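Local coordinates for protein PilM (Pseudomonas aeruginosa, PDB 3HG9) that is of unconfirmed function but, judging by its name and family, probably takes part in the assembly or operation of a plasmid-encoded type IV pilus, at residues N95-T100 with A105-L110; L20-R25 with V55-Y60. All coordinates share one frame; numbering follows the deposited sequence.

Contact 1: N95-T100 with A105-L110; sequences NGQLVT and ATAIAL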
loop_
_atom_site.group_PDB
_atom_site.type_symbol
_atom_site.label_atom_id
_atom_site.label_comp_id
_atom_site.label_asym_id
_atom_site.label_seq_id
_atom_site.Cartn_x
_atom_site.Cartn_y
_atom_site.Cartn_z
ATOM N N ASN B 95 -1.617 -20.301 4.376
ATOM C CA ASN B 95 -0.188 -20.483 4.321
ATOM C C ASN B 95 0.463 -20.641 3.004
ATOM O O ASN B 95 0.199 -21.597 2.243
ATOM C CB ASN B 95 0.310 -21.417 5.416
ATOM C CG ASN B 95 0.130 -20.799 6.765
ATOM O OD1 ASN B 95 0.943 -19.993 7.204
ATOM N ND2 ASN B 95 -0.999 -21.087 7.385
ATOM N N GLY B 96 1.303 -19.640 2.753
ATOM C CA GLY B 96 1.910 -19.386 1.455
ATOM C C GLY B 96 1.310 -18.082 0.945
ATOM O O GLY B 96 1.732 -17.555 -0.148
ATOM N N GLN B 97 0.336 -17.557 1.729
ATOM C CA GLN B 97 -0.538 -16.441 1.274
ATOM C C GLN B 97 -0.901 -15.354 2.323
ATOM O O GLN B 97 -0.873 -15.606 3.564
ATOM C CB GLN B 97 -1.866 -16.998 0.712
ATOM C CG GLN B 97 -1.736 -18.184 -0.234
ATOM C CD GLN B 97 -1.837 -17.750 -1.679
ATOM O OE1 GLN B 97 -0.852 -17.284 -2.293
ATOM N NE2 GLN B 97 -3.054 -17.879 -2.239
ATOM N N LEU B 98 -1.301 -14.173 1.807
ATOM C CA LEU B 98 -1.855 -13.086 2.610
ATOM C C LEU B 98 -3.243 -12.740 2.133
ATOM O O LEU B 98 -3.422 -12.036 1.148
ATOM C CB LEU B 98 -0.989 -11.836 2.514
ATOM C CG LEU B 98 -1.376 -10.667 3.420
ATOM C CD1 LEU B 98 -0.911 -11.082 4.761
ATOM C CD2 LEU B 98 -0.770 -9.263 3.027
ATOM N N VAL B 99 -4.232 -13.208 2.857
ATOM C CA VAL B 99 -5.611 -13.056 2.464
ATOM C C VAL B 99 -6.157 -11.670 2.814
ATOM O O VAL B 99 -6.477 -11.419 3.964
ATOM C CB VAL B 99 -6.448 -14.179 3.147
ATOM C CG1 VAL B 99 -6.477 -13.981 4.623
ATOM C CG2 VAL B 99 -7.864 -14.256 2.596
ATOM N N THR B 100 -6.276 -10.762 1.857
ATOM C CA THR B 100 -6.987 -9.499 2.162
ATOM C C THR B 100 -8.340 -9.315 1.483
ATOM O O THR B 100 -8.394 -9.045 0.272
ATOM C CB THR B 100 -6.154 -8.251 1.852
ATOM O OG1 THR B 100 -7.048 -7.154 1.587
ATOM C CG2 THR B 100 -5.241 -8.469 0.637
ATOM N N ALA B 105 -6.548 -13.197 -2.076
ATOM C CA ALA B 105 -5.349 -13.783 -1.522
ATOM C C ALA B 105 -4.186 -13.352 -2.352
ATOM O O ALA B 105 -4.090 -13.720 -3.501
ATOM C CB ALA B 105 -5.457 -15.273 -1.556
ATOM N N THR B 106 -3.297 -12.574 -1.754
ATOM C CA THR B 106 -2.118 -12.050 -2.410
ATOM C C THR B 106 -0.900 -12.871 -1.928
ATOM O O THR B 106 -0.570 -12.900 -0.715
ATOM C CB THR B 106 -1.959 -10.503 -2.157
ATOM O OG1 THR B 106 -1.553 -10.254 -0.803
ATOM C CG2 THR B 106 -3.248 -9.748 -2.357
ATOM N N ALA B 107 -0.276 -13.567 -2.884
ATOM C CA ALA B 107 0.784 -14.541 -2.635
ATOM C C ALA B 107 2.125 -13.870 -2.407
ATOM O O ALA B 107 2.637 -13.213 -3.344
ATOM C CB ALA B 107 0.900 -15.484 -3.826
ATOM N N ILE B 108 2.701 -14.031 -1.197
ATOM C CA ILE B 108 3.998 -13.386 -0.873
ATOM C C ILE B 108 5.147 -14.243 -0.246
ATOM O O ILE B 108 4.904 -15.267 0.428
ATOM C CB ILE B 108 3.845 -12.139 0.057
ATOM C CG1 ILE B 108 2.492 -11.474 -0.059
ATOM C CG2 ILE B 108 5.024 -11.150 -0.121
ATOM C CD1 ILE B 108 2.293 -10.512 1.087
ATOM N N ALA B 109 6.390 -13.776 -0.494
ATOM C CA ALA B 109 7.579 -14.009 0.374
ATOM C C ALA B 109 7.256 -13.638 1.819
ATOM O O ALA B 109 7.496 -12.460 2.192
ATOM C CB ALA B 109 8.779 -13.141 -0.105
ATOM N N LEU B 110 6.703 -14.577 2.610
ATOM C CA LEU B 110 6.219 -14.234 3.968
ATOM C C LEU B 110 7.184 -14.798 5.003
ATOM O O LEU B 110 7.282 -16.009 5.121
ATOM C CB LEU B 110 4.807 -14.805 4.249
ATOM C CG LEU B 110 3.490 -14.126 3.855
ATOM C CD1 LEU B 110 2.301 -15.006 4.244
ATOM C CD2 LEU B 110 3.276 -12.735 4.377
#

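Contact 2: L20-R25 with V55-Y60; sequences LLYRSR and VRLQGY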
loop_
_atom_site.group_PDB
_atom_site.type_symbol
_atom_site.label_atom_id
_atom_site.label_comp_id
_atom_site.label_asym_id
_atom_site.label_seq_id
_atom_site.Cartn_x
_atom_site.Cartn_y
_atom_site.Cartn_z
ATOM N N LEU B 20 2.499 10.005 -9.483
ATOM C CA LEU B 20 2.302 9.794 -8.020
ATOM C C LEU B 20 1.663 11.033 -7.442
ATOM O O LEU B 20 0.723 10.993 -6.584
ATOM C CB LEU B 20 3.631 9.512 -7.318
ATOM C CG LEU B 20 3.945 8.141 -7.793
ATOM C CD1 LEU B 20 5.231 7.605 -7.230
ATOM C CD2 LEU B 20 2.711 7.216 -7.501
ATOM N N LEU B 21 2.141 12.146 -7.954
ATOM C CA LEU B 21 1.658 13.401 -7.484
ATOM C C LEU B 21 0.174 13.603 -7.827
ATOM O O LEU B 21 -0.586 14.159 -7.019
ATOM C CB LEU B 21 2.506 14.458 -8.126
ATOM C CG LEU B 21 2.185 15.871 -7.765
ATOM C CD1 LEU B 21 3.459 16.575 -8.177
ATOM C CD2 LEU B 21 0.940 16.390 -8.526
ATOM N N TYR B 22 -0.242 13.173 -9.018
ATOM C CA TYR B 22 -1.677 13.326 -9.450
ATOM C C TYR B 22 -2.521 12.394 -8.618
ATOM O O TYR B 22 -3.558 12.773 -8.055
ATOM C CB TYR B 22 -1.814 12.907 -10.879
ATOM C CG TYR B 22 -3.172 13.045 -11.495
ATOM C CD1 TYR B 22 -3.585 14.244 -12.047
ATOM C CD2 TYR B 22 -3.997 11.922 -11.655
ATOM C CE1 TYR B 22 -4.894 14.355 -12.672
ATOM C CE2 TYR B 22 -5.271 12.004 -12.288
ATOM C CZ TYR B 22 -5.711 13.206 -12.772
ATOM O OH TYR B 22 -6.936 13.248 -13.399
ATOM N N ARG B 23 -2.021 11.168 -8.506
ATOM C CA ARG B 23 -2.652 10.181 -7.652
ATOM C C ARG B 23 -3.046 10.750 -6.274
ATOM O O ARG B 23 -4.172 10.525 -5.756
ATOM C CB ARG B 23 -1.756 8.928 -7.454
ATOM C CG ARG B 23 -2.544 7.815 -6.712
ATOM C CD ARG B 23 -1.795 6.548 -6.549
ATOM N NE ARG B 23 -0.928 6.570 -5.365
ATOM C CZ ARG B 23 -0.281 5.506 -4.889
ATOM N NH1 ARG B 23 -0.434 4.344 -5.505
ATOM N NH2 ARG B 23 0.535 5.603 -3.805
ATOM N N SER B 24 -2.133 11.469 -5.654
ATOM C CA SER B 24 -2.423 11.894 -4.303
ATOM C C SER B 24 -3.498 12.942 -4.252
ATOM O O SER B 24 -4.239 13.011 -3.266
ATOM C CB SER B 24 -1.153 12.397 -3.644
ATOM O OG SER B 24 -0.336 11.315 -3.372
ATOM N N ARG B 25 -3.569 13.780 -5.283
ATOM C CA ARG B 25 -4.701 14.740 -5.442
ATOM C C ARG B 25 -6.045 14.086 -5.579
ATOM O O ARG B 25 -7.020 14.603 -5.098
ATOM C CB ARG B 25 -4.491 15.623 -6.650
ATOM C CG ARG B 25 -3.281 16.471 -6.494
ATOM C CD ARG B 25 -3.370 17.277 -5.217
ATOM N NE ARG B 25 -2.281 18.243 -5.169
ATOM C CZ ARG B 25 -2.136 19.157 -4.220
ATOM N NH1 ARG B 25 -3.031 19.227 -3.232
ATOM N NH2 ARG B 25 -1.094 19.993 -4.267
ATOM N N VAL B 55 -2.065 14.474 -20.485
ATOM C CA VAL B 55 -2.802 13.285 -20.802
ATOM C C VAL B 55 -1.729 12.534 -21.637
ATOM O O VAL B 55 -1.079 13.123 -22.546
ATOM C CB VAL B 55 -4.082 13.577 -21.487
ATOM C CG1 VAL B 55 -5.165 12.728 -20.824
ATOM C CG2 VAL B 55 -4.385 15.073 -21.395
ATOM N N ARG B 56 -1.524 11.247 -21.384
ATOM C CA ARG B 56 -2.522 10.282 -20.960
ATOM C C ARG B 56 -2.620 9.987 -19.435
ATOM O O ARG B 56 -3.232 8.985 -19.065
ATOM C CB ARG B 56 -2.263 8.998 -21.749
ATOM C CG ARG B 56 -0.788 8.789 -22.344
ATOM C CD ARG B 56 0.486 9.618 -21.736
ATOM N NE ARG B 56 0.744 10.675 -22.683
ATOM C CZ ARG B 56 1.579 10.577 -23.704
ATOM N NH1 ARG B 56 2.302 9.458 -23.827
ATOM N NH2 ARG B 56 1.707 11.618 -24.589
ATOM N N LEU B 57 -2.092 10.866 -18.567
ATOM C CA LEU B 57 -2.308 10.740 -17.086
ATOM C C LEU B 57 -3.765 10.880 -16.735
ATOM O O LEU B 57 -4.342 12.001 -16.695
ATOM C CB LEU B 57 -1.551 11.781 -16.245
ATOM C CG LEU B 57 -0.877 11.334 -14.947
ATOM C CD1 LEU B 57 -0.267 12.578 -14.233
ATOM C CD2 LEU B 57 -1.665 10.451 -14.006
ATOM N N GLN B 58 -4.338 9.731 -16.437
ATOM C CA GLN B 58 -5.750 9.641 -16.237
ATOM C C GLN B 58 -5.932 9.212 -14.841
ATOM O O GLN B 58 -5.046 8.597 -14.304
ATOM C CB GLN B 58 -6.322 8.627 -17.235
ATOM C CG GLN B 58 -6.440 9.218 -18.676
ATOM C CD GLN B 58 -7.359 8.385 -19.509
ATOM O OE1 GLN B 58 -6.889 7.607 -20.371
ATOM N NE2 GLN B 58 -8.680 8.427 -19.175
ATOM N N GLY B 59 -7.059 9.553 -14.242
ATOM C CA GLY B 59 -7.349 9.091 -12.919
ATOM C C GLY B 59 -8.797 8.700 -12.882
ATOM O O GLY B 59 -9.525 9.152 -13.745
ATOM N N TYR B 60 -9.206 7.890 -11.877
ATOM C CA TYR B 60 -10.595 7.420 -11.677
ATOM C C TYR B 60 -10.837 7.238 -10.162
ATOM O O TYR B 60 -9.902 7.255 -9.344
ATOM C CB TYR B 60 -10.799 6.076 -12.420
ATOM C CG TYR B 60 -12.229 5.671 -12.782
ATOM C CD1 TYR B 60 -13.006 6.482 -13.621
ATOM C CD2 TYR B 60 -12.794 4.461 -12.336
ATOM C CE1 TYR B 60 -14.325 6.131 -13.971
ATOM C CE2 TYR B 60 -14.108 4.098 -12.691
ATOM C CZ TYR B 60 -14.867 4.952 -13.521
ATOM O OH TYR B 60 -16.172 4.701 -13.924
#

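Contact 1: N95-T100 with A105-L110
Leu98 and Thr106 form the hydrogen-bonded pair of an antiparallel beta hairpin, strands 97-100 and 104-106, at one margin of a four-stranded sheet. Leu98 N gives its hydrogen to Thr106 O at 2.9 Å (N-H...O 149°), and Thr106 N returns a straighter bond to Leu98 O at 3.0 Å (169°). That same Leu98 oxygen is gripped a second time, by Thr106 OG1 at 3.2 Å. The hydroxyl arrives in the carbonyl plane on a lone pair, while the amide approaches from above the plane. Chi1 of 73° sets OG1 between the backbone N and carbonyl carbon of Thr106, which turns the hydroxyl toward the Leu98 carbonyl, beside the methylene CB of Leu98.

Methyl groups pack beside this pair. Ile108 CD1 lies 3.8 Å from Leu98 CB, and Thr100 CG2 meets Thr106 CG2 at 3.8 Å. Leu98 also packs on Val120 and Val122 of strand 119-123. Farther along, the chain turns back, bringing Leu110 CD1 to 3.3 Å from Gln97 O. Val99 and Ala105 follow as the non-hydrogen-bonded pair, CA to CA 4.1 Å, a succession characteristic of an antiparallel beta hairpin.

Contact 2: L20-R25 with V55-Y60
Tyr22 and Leu57 join an alpha helix to a two-stranded antiparallel sheet: helix 12-31 lies against strand 57-62, which pairs with strand 65-70. Over the short segments the two axes approach to 9.1 Å and cross at -26°, their chain directions running nearly alike.

The tight part is small and buried. Tyr22 carries the whole helix side of it. With CG anti to the backbone N (chi1 -178°), the side chain leaves the helix toward the strand, where the ring and the Leu57 side chain run alongside each other, pointing opposite ways. The two methyls of Leu57 divide the work: CD1 rests 3.7 Å from Tyr22 CB, while CD2 comes obliquely to the ring, 3.6 Å from Tyr22 CD2. The far side of the ring, at CE2, reaches the backbone of Gly59. Lacking a side chain, this residue lets Tyr22 CE2 come to 3.6 Å from Gly59 N; a beta carbon built on Gly59 would clash, 2.6 Å from Tyr22 CE2. Leu45 from a loop touches Tyr22, and Ile70 of strand 65-70 touches Leu57.

No hydrogen bond spans the two segments. Arg23 faces other company, its NH2 forming a salt bridge with Asp88 of the second subunit. Gln58, partly exposed, starts its side chain away from the helix segment. The loose end is the loop before the strand, where Val55 and Arg56 are exposed and make no contact with the helix segment. There Arg56 NE donates to Val55 O at 3.1 Å, meeting the carbonyl almost side-on (C=O...N 88°). At the tight end, by contrast, the Tyr22 ring presents its edge, in plane, to Gly59 CA, 3.6 Å from Tyr22 CE2.

How the contacts relate
Contact 2 is made wholly by residues that precede contact 1 in sequence, and the chain's centre lies between them. Their centres are 29 Å apart and their nearest atoms about 15 Å, hence neither touches the other within one subunit. The dimer relates them instead. Leu110 of contact 1 packs on Tyr67 of the second subunit; within a chain, Tyr67 is the backbone partner of Tyr60 in contact 2. Likewise, Arg23 packs on Val122 of the second subunit, a residue that Leu98 touches within its own chain, and its salt bridge goes to Asp88, which begins strand 88-94 there. The helix-and-hairpin region of one subunit thus meets the other's four-stranded sheet and the loop that follows its hairpin.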